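Local coordinates for putative aminooxidase (Propionibacterium acnes, PDB 2B9Y), which binds FAD and, as a fatty acid isomerase of the flavin-containing amine oxidoreductase family, probably moves double bonds in unsaturated fatty acids, at residues A[32-37]-A[219-224]; A[159-164]-A[183-188]; A[312-317]-A[326-331]. All blocks are in the same frame, centred on the assembly; numbering follows the deposited sequence.

Contact 1 of 3, residues A[32-37]-A[219-224]. With FAD (flavin-adenine dinucleotide), chain F; BU1 (1,4-butanediol), chain K.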
loop_
_atom_site.group_PDB
_atom_site.type_symbol
_atom_site.label_atom_id
_atom_site.label_comp_id
_atom_site.label_asym_id
_atom_site.label_seq_id
_atom_site.Cartn_x
_atom_site.Cartn_y
_atom_site.Cartn_z
ATOM N N ASP A 32 7.272 26.332 -7.129
ATOM C CA ASP A 32 8.285 25.900 -8.079
ATOM C C ASP A 32 8.679 24.427 -7.876
ATOM O O ASP A 32 9.863 24.062 -7.825
ATOM C CB ASP A 32 9.493 26.843 -8.029
ATOM C CG ASP A 32 10.422 26.687 -9.237
ATOM O OD1 ASP A 32 10.225 25.743 -10.043
ATOM O OD2 ASP A 32 11.364 27.505 -9.377
ATOM N N TYR A 33 7.669 23.564 -7.833
ATOM C CA TYR A 33 7.903 22.122 -7.736
ATOM C C TYR A 33 7.735 21.488 -9.127
ATOM O O TYR A 33 7.013 22.023 -9.987
ATOM C CB TYR A 33 6.949 21.472 -6.713
ATOM C CG TYR A 33 5.509 21.549 -7.150
ATOM C CD1 TYR A 33 4.960 20.563 -7.971
ATOM C CD2 TYR A 33 4.719 22.628 -6.803
ATOM C CE1 TYR A 33 3.652 20.639 -8.421
ATOM C CE2 TYR A 33 3.401 22.713 -7.245
ATOM C CZ TYR A 33 2.875 21.704 -8.057
ATOM O OH TYR A 33 1.588 21.770 -8.503
ATOM N N THR A 34 8.411 20.360 -9.325
ATOM C CA THR A 34 8.289 19.559 -10.531
ATOM C C THR A 34 8.188 18.101 -10.105
ATOM O O THR A 34 8.984 17.639 -9.288
ATOM C CB THR A 34 9.509 19.734 -11.473
ATOM O OG1 THR A 34 9.693 21.119 -11.745
ATOM C CG2 THR A 34 9.299 19.021 -12.792
ATOM N N ILE A 35 7.189 17.399 -10.635
ATOM C CA ILE A 35 7.041 15.966 -10.399
ATOM C C ILE A 35 7.583 15.219 -11.610
ATOM O O ILE A 35 7.219 15.516 -12.753
ATOM C CB ILE A 35 5.583 15.552 -10.123
ATOM C CG1 ILE A 35 5.033 16.333 -8.920
ATOM C CG2 ILE A 35 5.519 14.036 -9.878
ATOM C CD1 ILE A 35 3.496 16.437 -8.833
ATOM N N LEU A 36 8.467 14.262 -11.348
ATOM C CA LEU A 36 9.125 13.486 -12.398
ATOM C C LEU A 36 8.682 12.034 -12.262
ATOM O O LEU A 36 8.943 11.384 -11.235
ATOM C CB LEU A 36 10.656 13.587 -12.294
ATOM C CG LEU A 36 11.235 14.989 -12.102
ATOM C CD1 LEU A 36 12.782 14.940 -11.926
ATOM C CD2 LEU A 36 10.827 15.885 -13.257
ATOM N N GLU A 37 8.003 11.553 -13.307
ATOM C CA GLU A 37 7.394 10.236 -13.360
ATOM C C GLU A 37 8.074 9.471 -14.471
ATOM O O GLU A 37 8.162 9.981 -15.600
ATOM C CB GLU A 37 5.878 10.357 -13.649
ATOM C CG GLU A 37 5.175 9.019 -14.054
ATOM C CD GLU A 37 5.339 7.944 -12.993
ATOM O OE1 GLU A 37 5.298 8.298 -11.779
ATOM O OE2 GLU A 37 5.503 6.760 -13.365
ATOM N N PRO A 219 1.302 19.852 -13.409
ATOM C CA PRO A 219 1.062 18.421 -13.569
ATOM C C PRO A 219 2.374 17.701 -13.827
ATOM O O PRO A 219 3.310 18.295 -14.363
ATOM C CB PRO A 219 0.126 18.353 -14.773
ATOM C CG PRO A 219 -0.599 19.675 -14.745
ATOM C CD PRO A 219 0.490 20.650 -14.349
ATOM N N ALA A 220 2.444 16.430 -13.442
ATOM C CA ALA A 220 3.661 15.651 -13.571
ATOM C C ALA A 220 4.285 15.641 -14.971
ATOM O O ALA A 220 3.592 15.551 -15.994
ATOM C CB ALA A 220 3.390 14.200 -13.122
ATOM N N GLU A 221 5.609 15.659 -14.997
ATOM C CA GLU A 221 6.350 15.355 -16.194
ATOM C C GLU A 221 6.449 13.843 -16.290
ATOM O O GLU A 221 6.876 13.190 -15.337
ATOM C CB GLU A 221 7.755 15.966 -16.155
ATOM C CG GLU A 221 7.804 17.475 -15.957
ATOM C CD GLU A 221 7.387 18.237 -17.204
ATOM O OE1 GLU A 221 7.539 17.656 -18.311
ATOM O OE2 GLU A 221 6.916 19.406 -17.081
ATOM N N ARG A 222 6.071 13.292 -17.438
ATOM C CA ARG A 222 6.025 11.834 -17.634
ATOM C C ARG A 222 7.131 11.313 -18.553
ATOM O O ARG A 222 7.797 12.082 -19.234
ATOM C CB ARG A 222 4.663 11.445 -18.190
ATOM C CG ARG A 222 3.519 12.121 -17.440
ATOM C CD ARG A 222 2.213 11.415 -17.703
ATOM N NE ARG A 222 1.042 12.245 -17.444
ATOM C CZ ARG A 222 -0.206 11.828 -17.616
ATOM N NH1 ARG A 222 -0.427 10.584 -18.026
ATOM N NH2 ARG A 222 -1.241 12.637 -17.381
ATOM N N ASN A 223 7.323 10.006 -18.546
ATOM C CA ASN A 223 8.373 9.390 -19.333
ATOM C C ASN A 223 9.755 9.993 -19.033
ATOM O O ASN A 223 10.576 10.167 -19.935
ATOM C CB ASN A 223 8.048 9.506 -20.841
ATOM C CG ASN A 223 6.670 8.982 -21.177
ATOM O OD1 ASN A 223 6.398 7.789 -21.008
ATOM N ND2 ASN A 223 5.772 9.877 -21.599
ATOM N N VAL A 224 10.004 10.317 -17.764
ATOM C CA VAL A 224 11.283 10.887 -17.366
ATOM C C VAL A 224 12.199 9.770 -16.879
ATOM O O VAL A 224 11.931 9.159 -15.844
ATOM C CB VAL A 224 11.117 11.922 -16.267
ATOM C CG1 VAL A 224 12.497 12.450 -15.848
ATOM C CG2 VAL A 224 10.172 13.062 -16.727
HETATM P PA FAD F . 3.333 4.007 -5.924
HETATM O O1A FAD F . 1.834 3.951 -6.089
HETATM O O2A FAD F . 4.084 2.726 -6.194
HETATM O O5B FAD F . 3.858 5.139 -6.943
HETATM C C5B FAD F . 5.235 5.235 -7.218
HETATM C C4B FAD F . 5.425 6.070 -8.473
HETATM O O4B FAD F . 6.794 6.343 -8.685
HETATM C C3B FAD F . 4.910 5.365 -9.727
HETATM O O3B FAD F . 4.191 6.278 -10.530
HETATM C C2B FAD F . 6.163 4.893 -10.426
HETATM O O2B FAD F . 5.980 4.802 -11.818
HETATM C C1B FAD F . 7.124 6.003 -10.020
HETATM N N9A FAD F . 8.547 5.656 -10.094
HETATM C C8A FAD F . 9.155 4.509 -9.666
HETATM N N7A FAD F . 10.479 4.598 -9.906
HETATM C C5A FAD F . 10.736 5.787 -10.492
HETATM C C6A FAD F . 11.901 6.385 -10.949
HETATM N N6A FAD F . 13.085 5.763 -10.904
HETATM N N1A FAD F . 11.813 7.640 -11.505
HETATM C C2A FAD F . 10.609 8.296 -11.609
HETATM N N3A FAD F . 9.451 7.715 -11.165
HETATM C C4A FAD F . 9.516 6.470 -10.612
HETATM N N1 FAD F . -3.974 0.925 -0.964
HETATM C C2 FAD F . -5.091 1.267 -0.244
HETATM O O2 FAD F . -5.107 2.293 0.429
HETATM N N3 FAD F . -6.197 0.445 -0.274
HETATM C C4 FAD F . -6.195 -0.716 -1.029
HETATM O O4 FAD F . -7.251 -1.375 -1.179
HETATM C C4X FAD F . -5.069 -1.081 -1.749
HETATM N N5 FAD F . -5.029 -2.270 -2.444
HETATM C C5X FAD F . -3.983 -2.515 -3.276
HETATM C C6 FAD F . -4.051 -3.633 -4.079
HETATM C C7 FAD F . -3.063 -3.870 -5.001
HETATM C C7M FAD F . -3.187 -5.087 -5.852
HETATM C C8 FAD F . -2.003 -2.969 -5.119
HETATM C C8M FAD F . -0.929 -3.154 -6.161
HETATM C C9 FAD F . -1.936 -1.845 -4.297
HETATM C C9A FAD F . -2.927 -1.602 -3.358
HETATM N N10 FAD F . -2.874 -0.531 -2.460
HETATM C C10 FAD F . -3.967 -0.231 -1.716
HETATM C "C1'" FAD F . -1.624 0.214 -2.091
HETATM C "C2'" FAD F . -1.602 1.619 -2.733
HETATM O "O2'" FAD F . -2.001 1.590 -4.097
HETATM C "C3'" FAD F . -0.184 2.194 -2.652
HETATM O "O3'" FAD F . 0.252 2.096 -1.321
HETATM C "C4'" FAD F . -0.089 3.645 -3.119
HETATM O "O4'" FAD F . -0.277 3.766 -4.509
HETATM C "C5'" FAD F . 1.289 4.149 -2.774
HETATM O "O5'" FAD F . 1.533 5.390 -3.399
HETATM P P FAD F . 3.078 5.773 -3.653
HETATM O O1P FAD F . 3.135 7.098 -4.392
HETATM O O2P FAD F . 3.740 5.820 -2.306
HETATM O O3P FAD F . 3.712 4.501 -4.433
HETATM C C1 BU1 K . 2.442 18.109 -18.152
HETATM C C2 BU1 K . 3.058 17.009 -19.014
HETATM C C3 BU1 K . 4.562 16.986 -18.828
HETATM C C4 BU1 K . 5.360 16.013 -19.721
HETATM O O5 BU1 K . 3.107 19.393 -18.208
HETATM O O6 BU1 K . 4.705 14.771 -19.923
HETATM O O HOH W 1 5.480 18.829 -12.311
#
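L36 and E221 are bridged through their backbones where a loop lies along strand 33-36, the edge strand of the parallel sheet in the Rossmann-type FAD-binding fold. E221 N donates to I35 O (2.8 Å), and E221 O receives E37 N almost straight on, with a C=O...N angle of 175°. A220 suits the close approach of the backbones because its side chain is a single methyl, CB, which rests on I35 CG2 at 3.9 Å. Beyond it, the methyl CG2 of T34 meets the aliphatic CG of E221, and on the L36 side V224 CG1 packs against CB of L36. A water accepts from I35 N and donates to P219 O, extending the contact where the backbones part.

E37, just past the end of the strand, links it to the cofactor. Its CB lies 3.4 Å from E221 O. CG is anti to the backbone N (chi1 167°), and a bend at chi2 then turns the carboxylate from the loop toward the adenosine ribose. There OE1 accepts from FAD O3B (2.6 Å) and OE2 from FAD O2B (2.5 Å). A glutamate fits this place because its two oxygens can take one ribose hydroxyl each, as the acid ending the second strand does in many such folds. A14 N, within the probable GxGxxG turn, also binds OE1, and T39 OG1 binds OE2, so both oxygens are held against rotation. R222 extends away to D40 O through NH1, while its backbone N reaches O6 of a butanediol. The E37 carbonyl closes the contact, accepting V224 N at 2.9 Å with a nearly straight N-H...O angle of 172°.

Contact 2 of 3, residues A[159-164]-A[183-188]. With BU1 (1,4-butanediol), chain I; BU1 (1,4-butanediol), chain H.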
loop_
_atom_site.group_PDB
_atom_site.type_symbol
_atom_site.label_atom_id
_atom_site.label_comp_id
_atom_site.label_asym_id
_atom_site.label_seq_id
_atom_site.Cartn_x
_atom_site.Cartn_y
_atom_site.Cartn_z
ATOM N N ASP A 159 -7.635 -13.687 13.419
ATOM C CA ASP A 159 -8.652 -14.135 12.455
ATOM C C ASP A 159 -9.358 -12.953 11.797
ATOM O O ASP A 159 -9.681 -13.015 10.620
ATOM C CB ASP A 159 -9.719 -15.056 13.092
ATOM C CG ASP A 159 -9.190 -16.407 13.449
ATOM O OD1 ASP A 159 -7.970 -16.491 13.730
ATOM O OD2 ASP A 159 -10.002 -17.381 13.448
ATOM N N LEU A 160 -9.613 -11.890 12.557
ATOM C CA LEU A 160 -10.251 -10.708 11.984
ATOM C C LEU A 160 -9.255 -9.873 11.167
ATOM O O LEU A 160 -9.583 -9.366 10.090
ATOM C CB LEU A 160 -10.861 -9.835 13.078
ATOM C CG LEU A 160 -11.908 -8.806 12.635
ATOM C CD1 LEU A 160 -13.213 -9.536 12.118
ATOM C CD2 LEU A 160 -12.210 -7.774 13.758
ATOM N N TRP A 161 -8.061 -9.705 11.717
ATOM C CA TRP A 161 -7.055 -8.820 11.127
ATOM C C TRP A 161 -6.440 -9.392 9.862
ATOM O O TRP A 161 -6.026 -8.644 9.006
ATOM C CB TRP A 161 -5.954 -8.493 12.157
ATOM C CG TRP A 161 -6.049 -7.114 12.706
ATOM C CD1 TRP A 161 -5.410 -6.010 12.232
ATOM C CD2 TRP A 161 -6.863 -6.675 13.797
ATOM N NE1 TRP A 161 -5.771 -4.912 12.960
ATOM C CE2 TRP A 161 -6.658 -5.293 13.934
ATOM C CE3 TRP A 161 -7.754 -7.314 14.663
ATOM C CZ2 TRP A 161 -7.305 -4.536 14.906
ATOM C CZ3 TRP A 161 -8.393 -6.571 15.631
ATOM C CH2 TRP A 161 -8.166 -5.197 15.752
ATOM N N ILE A 162 -6.367 -10.717 9.748
ATOM C CA ILE A 162 -5.623 -11.343 8.640
ATOM C C ILE A 162 -6.245 -11.035 7.269
ATOM O O ILE A 162 -5.528 -10.745 6.336
ATOM C CB ILE A 162 -5.435 -12.883 8.844
ATOM C CG1 ILE A 162 -4.321 -13.424 7.914
ATOM C CG2 ILE A 162 -6.735 -13.607 8.665
ATOM C CD1 ILE A 162 -3.896 -14.868 8.160
ATOM N N ASN A 163 -7.576 -11.063 7.175
ATOM C CA ASN A 163 -8.272 -10.982 5.897
ATOM C C ASN A 163 -7.970 -9.729 5.067
ATOM O O ASN A 163 -7.620 -9.858 3.900
ATOM C CB ASN A 163 -9.787 -11.144 6.085
ATOM C CG ASN A 163 -10.162 -12.489 6.713
ATOM O OD1 ASN A 163 -9.621 -13.525 6.351
ATOM N ND2 ASN A 163 -11.079 -12.457 7.670
ATOM N N PRO A 164 -8.069 -8.522 5.670
ATOM C CA PRO A 164 -7.656 -7.294 4.955
ATOM C C PRO A 164 -6.129 -6.972 4.996
ATOM O O PRO A 164 -5.719 -5.896 4.578
ATOM C CB PRO A 164 -8.452 -6.203 5.674
ATOM C CG PRO A 164 -8.553 -6.702 7.070
ATOM C CD PRO A 164 -8.583 -8.206 7.020
ATOM N N LYS A 183 -1.040 0.479 12.131
ATOM C CA LYS A 183 -1.137 1.795 11.520
ATOM C C LYS A 183 -2.118 1.770 10.342
ATOM O O LYS A 183 -2.850 2.741 10.119
ATOM C CB LYS A 183 0.250 2.304 11.097
ATOM C CG LYS A 183 1.030 2.851 12.290
ATOM C CD LYS A 183 2.453 3.290 11.957
ATOM C CE LYS A 183 3.230 3.702 13.254
ATOM N NZ LYS A 183 2.561 4.752 14.052
ATOM N N TYR A 184 -2.135 0.667 9.597
ATOM C CA TYR A 184 -3.124 0.481 8.543
ATOM C C TYR A 184 -4.425 0.041 9.176
ATOM O O TYR A 184 -5.387 0.801 9.194
ATOM C CB TYR A 184 -2.610 -0.525 7.515
ATOM C CG TYR A 184 -3.644 -1.233 6.668
ATOM C CD1 TYR A 184 -4.779 -0.584 6.174
ATOM C CD2 TYR A 184 -3.460 -2.569 6.341
ATOM C CE1 TYR A 184 -5.709 -1.290 5.383
ATOM C CE2 TYR A 184 -4.358 -3.257 5.572
ATOM C CZ TYR A 184 -5.472 -2.633 5.088
ATOM O OH TYR A 184 -6.337 -3.392 4.324
ATOM N N LEU A 185 -4.447 -1.164 9.746
ATOM C CA LEU A 185 -5.636 -1.641 10.414
ATOM C C LEU A 185 -5.639 -1.227 11.889
ATOM O O LEU A 185 -5.521 -2.056 12.802
ATOM C CB LEU A 185 -5.806 -3.149 10.220
ATOM C CG LEU A 185 -6.079 -3.593 8.772
ATOM C CD1 LEU A 185 -5.645 -5.055 8.557
ATOM C CD2 LEU A 185 -7.551 -3.385 8.436
ATOM N N ASP A 186 -5.789 0.075 12.114
ATOM C CA ASP A 186 -6.052 0.565 13.451
ATOM C C ASP A 186 -7.501 0.179 13.823
ATOM O O ASP A 186 -8.213 -0.418 13.027
ATOM C CB ASP A 186 -5.740 2.058 13.606
ATOM C CG ASP A 186 -6.599 2.961 12.739
ATOM O OD1 ASP A 186 -7.535 2.509 12.064
ATOM O OD2 ASP A 186 -6.323 4.175 12.757
ATOM N N PHE A 187 -7.922 0.432 15.045
ATOM C CA PHE A 187 -9.178 -0.153 15.489
ATOM C C PHE A 187 -10.385 0.327 14.672
ATOM O O PHE A 187 -11.203 -0.511 14.277
ATOM C CB PHE A 187 -9.425 0.033 16.993
ATOM C CG PHE A 187 -10.345 -1.015 17.581
ATOM C CD1 PHE A 187 -9.861 -2.267 17.928
ATOM C CD2 PHE A 187 -11.695 -0.772 17.734
ATOM C CE1 PHE A 187 -10.677 -3.235 18.465
ATOM C CE2 PHE A 187 -12.545 -1.765 18.284
ATOM C CZ PHE A 187 -12.030 -2.982 18.646
ATOM N N VAL A 188 -10.492 1.645 14.405
ATOM C CA VAL A 188 -11.602 2.145 13.594
ATOM C C VAL A 188 -11.553 1.588 12.184
ATOM O O VAL A 188 -12.590 1.267 11.617
ATOM C CB VAL A 188 -11.714 3.713 13.530
ATOM C CG1 VAL A 188 -12.045 4.279 14.905
ATOM C CG2 VAL A 188 -10.473 4.348 12.936
HETATM C C1 BU1 I . -15.807 0.713 21.635
HETATM C C2 BU1 I . -14.557 0.188 20.952
HETATM C C3 BU1 I . -13.257 0.620 21.643
HETATM C C4 BU1 I . -12.449 1.446 20.662
HETATM O O5 BU1 I . -15.969 2.109 21.392
HETATM O O6 BU1 I . -11.047 1.197 20.739
HETATM C C1 BU1 H . -15.463 -13.332 13.466
HETATM C C2 BU1 H . -14.195 -13.997 12.957
HETATM C C3 BU1 H . -13.651 -13.166 11.811
HETATM C C4 BU1 H . -13.230 -14.015 10.637
HETATM O O5 BU1 H . -15.927 -14.043 14.607
HETATM O O6 BU1 H . -13.587 -13.297 9.466
#
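W161 holds chi1 at -105°, away from a staggered position, and this swings its indole across to L185, while Y184, with CG anti to its backbone N (chi1 157°), sends its phenol to P164. Two hydrogen bonds result, each joining a side chain to a main-chain carbonyl. W161 NE1 donates to L185 O at 2.9 Å; the oxygen lies almost in the indole plane, and the N-H arrives in the carbonyl plane on a lone pair (C=O...N 134°). The hydroxyl of Y184 donates to P164 O at 2.6 Å, with the acceptor at the edge of the phenol ring. Tryptophan and tyrosine suit these places because each offers one donor at the rim of a large apolar ring, so buried carbonyls are satisfied by side chains that are otherwise apolar.

L185 is wedged between these bonds. Its CB lies 3.5 Å from W161 CD1, and both methyls, CD1 and CD2, press on P164 CG at 3.7 Å. CG of L185 also sits over the centre of one face of the Y184 ring. L185 is the centre of an inverse gamma turn, marked by a weak D186 N to Y184 O bond; the turn ends one helix, and D186 N-caps the next. Farther along, F187 CD1 meets W161 CH2 at 4.0 Å, the two side chains crossing at about a right angle.

M190 and F193 of helix 187-195 touch P164, and Y184 also meets the rings of Y170 and F405. The contact thus ties the end of helix 158-162 to the break between helices 178-184 and 187-195, with L117 and V114 of helix 106-122 packed against W161 and F187.

Contact 3 of 3, residues A[312-317]-A[326-331]. With BU1 (1,4-butanediol), chain G.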
loop_
_atom_site.group_PDB
_atom_site.type_symbol
_atom_site.label_atom_id
_atom_site.label_comp_id
_atom_site.label_asym_id
_atom_site.label_seq_id
_atom_site.Cartn_x
_atom_site.Cartn_y
_atom_site.Cartn_z
ATOM N N VAL A 312 -7.741 -14.317 -2.279
ATOM C CA VAL A 312 -8.946 -13.521 -2.439
ATOM C C VAL A 312 -9.119 -13.294 -3.958
ATOM O O VAL A 312 -8.132 -13.262 -4.696
ATOM C CB VAL A 312 -8.838 -12.144 -1.660
ATOM C CG1 VAL A 312 -7.558 -11.402 -2.023
ATOM C CG2 VAL A 312 -10.067 -11.233 -1.867
ATOM N N TYR A 313 -10.370 -13.177 -4.399
ATOM C CA TYR A 313 -10.689 -12.661 -5.745
ATOM C C TYR A 313 -11.832 -11.645 -5.660
ATOM O O TYR A 313 -12.749 -11.778 -4.830
ATOM C CB TYR A 313 -11.024 -13.780 -6.756
ATOM C CG TYR A 313 -12.140 -14.707 -6.328
ATOM C CD1 TYR A 313 -13.464 -14.410 -6.622
ATOM C CD2 TYR A 313 -11.870 -15.884 -5.618
ATOM C CE1 TYR A 313 -14.472 -15.231 -6.203
ATOM C CE2 TYR A 313 -12.885 -16.728 -5.207
ATOM C CZ TYR A 313 -14.181 -16.397 -5.486
ATOM O OH TYR A 313 -15.225 -17.225 -5.120
ATOM N N TYR A 314 -11.755 -10.648 -6.543
ATOM C CA TYR A 314 -12.595 -9.450 -6.485
ATOM C C TYR A 314 -13.719 -9.454 -7.523
ATOM O O TYR A 314 -13.510 -9.345 -8.735
ATOM C CB TYR A 314 -11.699 -8.217 -6.620
ATOM C CG TYR A 314 -12.380 -6.868 -6.697
ATOM C CD1 TYR A 314 -13.617 -6.613 -6.072
ATOM C CD2 TYR A 314 -11.758 -5.819 -7.352
ATOM C CE1 TYR A 314 -14.211 -5.338 -6.146
ATOM C CE2 TYR A 314 -12.349 -4.547 -7.436
ATOM C CZ TYR A 314 -13.547 -4.307 -6.840
ATOM O OH TYR A 314 -14.077 -3.047 -6.935
ATOM N N HIS A 315 -14.927 -9.536 -6.998
ATOM C CA HIS A 315 -16.160 -9.442 -7.757
ATOM C C HIS A 315 -16.567 -7.963 -7.780
ATOM O O HIS A 315 -17.083 -7.424 -6.798
ATOM C CB HIS A 315 -17.192 -10.326 -7.077
ATOM C CG HIS A 315 -18.506 -10.427 -7.780
ATOM N ND1 HIS A 315 -19.666 -9.894 -7.265
ATOM C CD2 HIS A 315 -18.857 -11.054 -8.925
ATOM C CE1 HIS A 315 -20.668 -10.173 -8.072
ATOM N NE2 HIS A 315 -20.208 -10.888 -9.081
ATOM N N ARG A 316 -16.305 -7.312 -8.910
ATOM C CA ARG A 316 -16.455 -5.861 -9.033
ATOM C C ARG A 316 -17.736 -5.428 -9.758
ATOM O O ARG A 316 -18.410 -4.534 -9.302
ATOM C CB ARG A 316 -15.254 -5.275 -9.753
ATOM C CG ARG A 316 -15.332 -3.782 -10.011
ATOM C CD ARG A 316 -14.003 -3.305 -10.519
ATOM N NE ARG A 316 -13.962 -1.915 -10.976
ATOM C CZ ARG A 316 -13.916 -0.834 -10.198
ATOM N NH1 ARG A 316 -14.000 -0.913 -8.882
ATOM N NH2 ARG A 316 -13.831 0.361 -10.762
ATOM N N TRP A 317 -18.031 -6.060 -10.889
ATOM C CA TRP A 317 -19.178 -5.722 -11.718
ATOM C C TRP A 317 -20.195 -6.879 -11.701
ATOM O O TRP A 317 -20.090 -7.842 -12.460
ATOM C CB TRP A 317 -18.709 -5.445 -13.155
ATOM C CG TRP A 317 -17.772 -4.297 -13.283
ATOM C CD1 TRP A 317 -16.508 -4.347 -13.767
ATOM C CD2 TRP A 317 -18.016 -2.929 -12.931
ATOM N NE1 TRP A 317 -15.947 -3.102 -13.751
ATOM C CE2 TRP A 317 -16.842 -2.210 -13.235
ATOM C CE3 TRP A 317 -19.115 -2.238 -12.387
ATOM C CZ2 TRP A 317 -16.719 -0.826 -13.028
ATOM C CZ3 TRP A 317 -19.008 -0.865 -12.176
ATOM C CH2 TRP A 317 -17.803 -0.166 -12.490
ATOM N N THR A 326 -10.477 -10.056 -10.734
ATOM C CA THR A 326 -9.063 -10.085 -10.357
ATOM C C THR A 326 -8.801 -11.033 -9.175
ATOM O O THR A 326 -9.583 -11.080 -8.214
ATOM C CB THR A 326 -8.487 -8.676 -10.012
ATOM O OG1 THR A 326 -9.439 -7.894 -9.260
ATOM C CG2 THR A 326 -8.051 -7.924 -11.291
ATOM N N THR A 327 -7.679 -11.747 -9.256
ATOM C CA THR A 327 -7.216 -12.669 -8.234
ATOM C C THR A 327 -5.910 -12.125 -7.638
ATOM O O THR A 327 -5.180 -11.316 -8.271
ATOM C CB THR A 327 -6.977 -14.082 -8.833
ATOM O OG1 THR A 327 -5.911 -14.039 -9.791
ATOM C CG2 THR A 327 -8.240 -14.606 -9.527
ATOM N N TYR A 328 -5.646 -12.525 -6.399
ATOM C CA TYR A 328 -4.553 -11.941 -5.603
ATOM C C TYR A 328 -3.798 -13.066 -4.880
ATOM O O TYR A 328 -4.408 -13.901 -4.206
ATOM C CB TYR A 328 -5.114 -10.947 -4.563
ATOM C CG TYR A 328 -5.887 -9.868 -5.208
ATOM C CD1 TYR A 328 -5.285 -8.677 -5.543
ATOM C CD2 TYR A 328 -7.233 -10.059 -5.551
ATOM C CE1 TYR A 328 -6.002 -7.679 -6.195
ATOM C CE2 TYR A 328 -7.938 -9.090 -6.193
ATOM C CZ TYR A 328 -7.340 -7.904 -6.511
ATOM O OH TYR A 328 -8.059 -6.930 -7.144
ATOM N N LEU A 329 -2.481 -13.068 -5.039
ATOM C CA LEU A 329 -1.617 -14.067 -4.418
ATOM C C LEU A 329 -0.244 -13.471 -4.098
ATOM O O LEU A 329 0.207 -12.529 -4.752
ATOM C CB LEU A 329 -1.506 -15.302 -5.312
ATOM C CG LEU A 329 -0.728 -15.149 -6.629
ATOM C CD1 LEU A 329 0.807 -15.362 -6.451
ATOM C CD2 LEU A 329 -1.301 -16.139 -7.673
ATOM N N LEU A 330 0.408 -14.034 -3.077
ATOM C CA LEU A 330 1.787 -13.645 -2.700
ATOM C C LEU A 330 2.805 -14.697 -3.157
ATOM O O LEU A 330 2.529 -15.900 -3.115
ATOM C CB LEU A 330 1.903 -13.404 -1.194
ATOM C CG LEU A 330 1.431 -12.041 -0.691
ATOM C CD1 LEU A 330 1.248 -11.998 0.864
ATOM C CD2 LEU A 330 2.415 -10.952 -1.173
ATOM N N ARG A 331 3.974 -14.217 -3.583
ATOM C CA ARG A 331 5.042 -15.054 -4.166
ATOM C C ARG A 331 6.255 -15.202 -3.251
ATOM O O ARG A 331 7.162 -15.959 -3.553
ATOM C CB ARG A 331 5.507 -14.457 -5.511
ATOM C CG ARG A 331 4.402 -14.432 -6.621
ATOM C CD ARG A 331 4.898 -13.860 -7.951
ATOM N NE ARG A 331 6.184 -14.463 -8.302
ATOM C CZ ARG A 331 7.133 -13.890 -9.033
ATOM N NH1 ARG A 331 6.963 -12.681 -9.555
ATOM N NH2 ARG A 331 8.257 -14.553 -9.262
HETATM C C1 BU1 G . -11.782 -7.749 -2.039
HETATM C C2 BU1 G . -10.572 -7.667 -2.982
HETATM C C3 BU1 G . -9.308 -7.466 -2.146
HETATM C C4 BU1 G . -8.009 -7.485 -2.960
HETATM O O5 BU1 G . -13.084 -7.675 -2.650
HETATM O O6 BU1 G . -7.021 -6.523 -2.492
HETATM O O HOH W 2 -12.525 -7.243 -10.522
#
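V312 CG1 occupies the crowded position between its backbone N and carbonyl carbon (chi1 52°), which sets this methyl against Y328 CB at 3.6 Å. The other methyl, CG2, reaches a bound butanediol. Y328 turns CG beside its backbone N (chi1 -58°), and its ring lies with V312 O at the edge, in plane, while butanediol C4 sits over the centre of one face, 3.5 Å above it. A tyrosine suits this place beside the FAD: its broad apolar ring packs against V312 and Y314, and its hydroxyl reaches on to T326, where Y328 OH and T326 OG1 are 2.7 Å apart.

Y314 extends alongside Y328, pointing the same way. Its CB touches Y328 CE2 at 3.9 Å and T326 OG1 at 3.5 Å, so the short threonine lies side by side with the larger ring. R316 CB lies over one face of the Y314 ring, offset toward the rim, and NH1 donates to Y314 OH at 2.9 Å, with the hydroxyl oxygen in the guanidinium plane; this fixes the far end of the phenol. Y313 and T327 face the other side of the sheet as a non-hydrogen-bonded pair, touching through Y313 CB and T327 CG2, with M352 and V348 of helix 341-354 beyond them.

Between the backbones, Y314 N donates to T326 O at 2.8 Å, and the bond from Y328 N to V312 O is weak. This is an antiparallel beta hairpin within a mixed sheet, consistent with the mixed sheet of the substrate domain in flavin amine oxidases; here Y328 touches FAD.

How the contacts relate
The three contacts are spread along the FAD. Contact 1 joins the edge of the parallel nucleotide-binding sheet to a loop, at the adenosine end of the cofactor. Contact 2 is nested along the chain inside the loop that contact 1 closes, and lies among helices on the opposite side of the chain's centre, about 35 Å from contact 1 between centres. Contact 3 follows both in sequence and belongs to the mixed sheet; its nearest atoms are about 6 Å from contact 2 and about 18 Å from contact 1. Contact 3 touches FAD through Y328 and the Y184 side chain of contact 2 comes within about 6 Å of it, consistent with a substrate pocket between the helices and the mixed sheet.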